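Local coordinates for protein lysine-specific demethylase REF6 (Arabidopsis thaliana, PDB 6A58) that removes methyl groups from lysine side chains of histone H3 to activate genes, and binds DNA through the C-terminal zinc fingers that this fragment contains, at residues I47-G52 with Q65-H70. Sequence-based numbering, arbitrary orientation.
With ZN (zinc ion), chain C.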
ATOM      1  N   ILE A  47     -17.929  11.747  -1.496  1.00 25.73           N
ATOM      2  CA  ILE A  47     -18.125  11.674  -0.054  1.00 25.72           C
ATOM      3  C   ILE A  47     -17.560  10.333   0.407  1.00 25.68           C
ATOM      4  O   ILE A  47     -17.856   9.297  -0.190  1.00 25.45           O
ATOM      5  CB  ILE A  47     -19.616  11.768   0.331  1.00 25.91           C
ATOM      6  CG1 ILE A  47     -20.211  13.100  -0.144  1.00 26.39           C
ATOM      7  CG2 ILE A  47     -19.793  11.620   1.841  1.00 26.06           C
ATOM      8  CD1 ILE A  47     -21.719  13.105  -0.251  1.00 26.63           C
ATOM      9  N   CYS A  48     -16.738  10.361   1.454  1.00 25.47           N
ATOM     10  CA  CYS A  48     -16.133   9.142   2.005  1.00 26.48           C
ATOM     11  C   CYS A  48     -17.177   8.039   2.246  1.00 26.64           C
ATOM     12  O   CYS A  48     -18.250   8.320   2.776  1.00 27.31           O
ATOM     13  CB  CYS A  48     -15.425   9.455   3.318  1.00 27.31           C
ATOM     14  SG  CYS A  48     -14.583   8.028   4.034  1.00 28.54           S
ATOM     15  N   PRO A  49     -16.864   6.781   1.865  1.00 26.37           N
ATOM     16  CA  PRO A  49     -17.827   5.684   2.043  1.00 26.45           C
ATOM     17  C   PRO A  49     -17.986   5.162   3.478  1.00 26.98           C
ATOM     18  O   PRO A  49     -18.867   4.331   3.713  1.00 27.72           O
ATOM     19  CB  PRO A  49     -17.249   4.569   1.161  1.00 26.46           C
ATOM     20  CG  PRO A  49     -15.786   4.833   1.157  1.00 26.45           C
ATOM     21  CD  PRO A  49     -15.656   6.327   1.151  1.00 26.59           C
ATOM     22  N   ILE A  50     -17.149   5.620   4.413  1.00 27.73           N
ATOM     23  CA  ILE A  50     -17.095   5.053   5.764  1.00 28.45           C
ATOM     24  C   ILE A  50     -18.059   5.766   6.714  1.00 29.34           C
ATOM     25  O   ILE A  50     -18.092   6.999   6.772  1.00 29.28           O
ATOM     26  CB  ILE A  50     -15.650   5.113   6.330  1.00 28.62           C
ATOM     27  CG1 ILE A  50     -14.672   4.358   5.410  1.00 29.28           C
ATOM     28  CG2 ILE A  50     -15.591   4.583   7.761  1.00 29.04           C
ATOM     29  CD1 ILE A  50     -14.993   2.895   5.174  1.00 29.80           C
ATOM     30  N   LYS A  51     -18.820   4.975   7.471  1.00 30.37           N
ATOM     31  CA  LYS A  51     -19.763   5.499   8.465  1.00 31.38           C
ATOM     32  C   LYS A  51     -19.057   6.413   9.473  1.00 32.54           C
ATOM     33  O   LYS A  51     -17.999   6.063  10.003  1.00 32.82           O
ATOM     34  CB  LYS A  51     -20.454   4.351   9.211  1.00 31.46           C
ATOM     35  CG  LYS A  51     -21.411   3.527   8.366  1.00 31.66           C
ATOM     36  CD  LYS A  51     -21.798   2.230   9.062  1.00 31.76           C
ATOM     37  CE  LYS A  51     -22.725   1.390   8.200  1.00 32.64           C
ATOM     38  NZ  LYS A  51     -23.071   0.076   8.814  1.00 33.20           N
ATOM     39  N   GLY A  52     -19.636   7.592   9.701  1.00 34.07           N
ATOM     40  CA  GLY A  52     -19.121   8.553  10.680  1.00 34.33           C
ATOM     41  C   GLY A  52     -18.040   9.525  10.228  1.00 35.50           C
ATOM     42  O   GLY A  52     -17.708  10.450  10.975  1.00 36.97           O
ATOM     43  N   GLN A  65      -7.879   7.433  -2.413  1.00 42.57           N
ATOM     44  CA  GLN A  65      -6.681   7.472  -1.565  1.00 44.06           C
ATOM     45  C   GLN A  65      -7.027   7.619  -0.081  1.00 43.02           C
ATOM     46  O   GLN A  65      -6.439   6.939   0.764  1.00 43.63           O
ATOM     47  CB  GLN A  65      -5.747   8.605  -1.998  1.00 45.93           C
ATOM     48  CG  GLN A  65      -5.068   8.360  -3.338  1.00 48.36           C
ATOM     49  CD  GLN A  65      -4.307   9.569  -3.856  1.00 50.28           C
ATOM     50  OE1 GLN A  65      -4.119  10.560  -3.146  1.00 52.52           O
ATOM     51  NE2 GLN A  65      -3.859   9.487  -5.106  1.00 52.02           N
ATOM     52  N   HIS A  66      -7.985   8.495   0.224  1.00 41.18           N
ATOM     53  CA  HIS A  66      -8.428   8.716   1.603  1.00 40.84           C
ATOM     54  C   HIS A  66      -9.039   7.476   2.265  1.00 41.86           C
ATOM     55  O   HIS A  66      -8.716   7.168   3.415  1.00 42.26           O
ATOM     56  CB  HIS A  66      -9.439   9.864   1.679  1.00 39.39           C
ATOM     57  CG  HIS A  66     -10.071  10.005   3.026  1.00 38.48           C
ATOM     58  ND1 HIS A  66      -9.390  10.499   4.116  1.00 37.56           N
ATOM     59  CD2 HIS A  66     -11.313   9.694   3.465  1.00 37.13           C
ATOM     60  CE1 HIS A  66     -10.187  10.494   5.169  1.00 37.78           C
ATOM     61  NE2 HIS A  66     -11.361  10.011   4.800  1.00 37.78           N
ATOM     62  N   GLN A  67      -9.931   6.789   1.548  1.00 42.66           N
ATOM     63  CA  GLN A  67     -10.611   5.585   2.062  1.00 44.37           C
ATOM     64  C   GLN A  67      -9.629   4.532   2.599  1.00 44.89           C
ATOM     65  O   GLN A  67      -9.918   3.872   3.598  1.00 45.17           O
ATOM     66  CB  GLN A  67     -11.534   4.986   0.980  1.00 45.13           C
ATOM     67  CG  GLN A  67     -12.161   3.628   1.310  1.00 46.12           C
ATOM     68  CD  GLN A  67     -11.320   2.441   0.860  1.00 46.49           C
ATOM     69  OE1 GLN A  67     -10.796   2.421  -0.256  1.00 48.69           O
ATOM     70  NE2 GLN A  67     -11.191   1.441   1.729  1.00 47.05           N
ATOM     71  N   ARG A  68      -8.478   4.395   1.938  1.00 45.87           N
ATOM     72  CA  ARG A  68      -7.413   3.479   2.373  1.00 46.55           C
ATOM     73  C   ARG A  68      -6.890   3.749   3.791  1.00 46.86           C
ATOM     74  O   ARG A  68      -6.479   2.815   4.482  1.00 47.60           O
ATOM     75  CB  ARG A  68      -6.242   3.527   1.389  1.00 46.74           C
ATOM     76  N   VAL A  69      -6.906   5.014   4.217  1.00 46.27           N
ATOM     77  CA  VAL A  69      -6.484   5.396   5.573  1.00 45.10           C
ATOM     78  C   VAL A  69      -7.369   4.818   6.686  1.00 44.33           C
ATOM     79  O   VAL A  69      -6.894   4.602   7.805  1.00 45.65           O
ATOM     80  CB  VAL A  69      -6.430   6.931   5.736  1.00 45.60           C
ATOM     81  N   HIS A  70      -8.647   4.578   6.390  1.00 41.70           N
ATOM     82  CA  HIS A  70      -9.553   3.909   7.334  1.00 40.81           C
ATOM     83  C   HIS A  70      -9.268   2.410   7.487  1.00 40.63           C
ATOM     84  O   HIS A  70      -9.535   1.837   8.546  1.00 41.90           O
ATOM     85  CB  HIS A  70     -11.013   4.089   6.912  1.00 40.05           C
ATOM     86  CG  HIS A  70     -11.523   5.485   7.077  1.00 38.87           C
ATOM     87  ND1 HIS A  70     -12.050   5.946   8.262  1.00 39.30           N
ATOM     88  CD2 HIS A  70     -11.605   6.515   6.203  1.00 39.65           C
ATOM     89  CE1 HIS A  70     -12.425   7.204   8.115  1.00 39.61           C
ATOM     90  NE2 HIS A  70     -12.168   7.572   6.873  1.00 37.90           N
TER
HETATM   91 ZN    ZN C1402     -13.208   8.962   5.516  1.00 38.38          ZN
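Cys48 faces His66 and His70 across a zinc ion, the arrangement that defines a C2H2 zinc finger, here the second of four in the DNA-binding part of REF6. A module this small owes much of its fold to the metal, and this finger illustrates the point: a loop and the helix 60-70 meet around one ion, with a little direct packing beside it. Cys48 SG, anti to the backbone N (chi1 -177°), leaves the loop toward the helix and binds zinc at 2.2 Å. His66 NE2 and His70 NE2, one helical turn apart, each bind it at the same length, and Cys53 completes the four ligands. The sulfur lies in the plane of the His66 ring, at its CD2 edge, but oblique to the His70 ring. Next along the loop, Pro49 touches the helix flank, its CG 3.8 Å from Gln67 CG, the two side chains crossing at about a right angle; Gln67 also reaches Met32 of the preceding finger. Ile50 does two jobs. Its backbone N donates a nearly straight 3.5 Å hydrogen bond (165°) to Cys48 SG, a second-shell contact that probably tempers the charge of the thiolate. Its side chain meanwhile lies over one face of the His70 imidazole, displaced toward the rim, in a CH-pi contact: Ile50 CG1 sits 4.0 Å from the ring centroid, closest to His70 CG, while Ile50 CG2 approaches His70 ND1 at 3.8 Å.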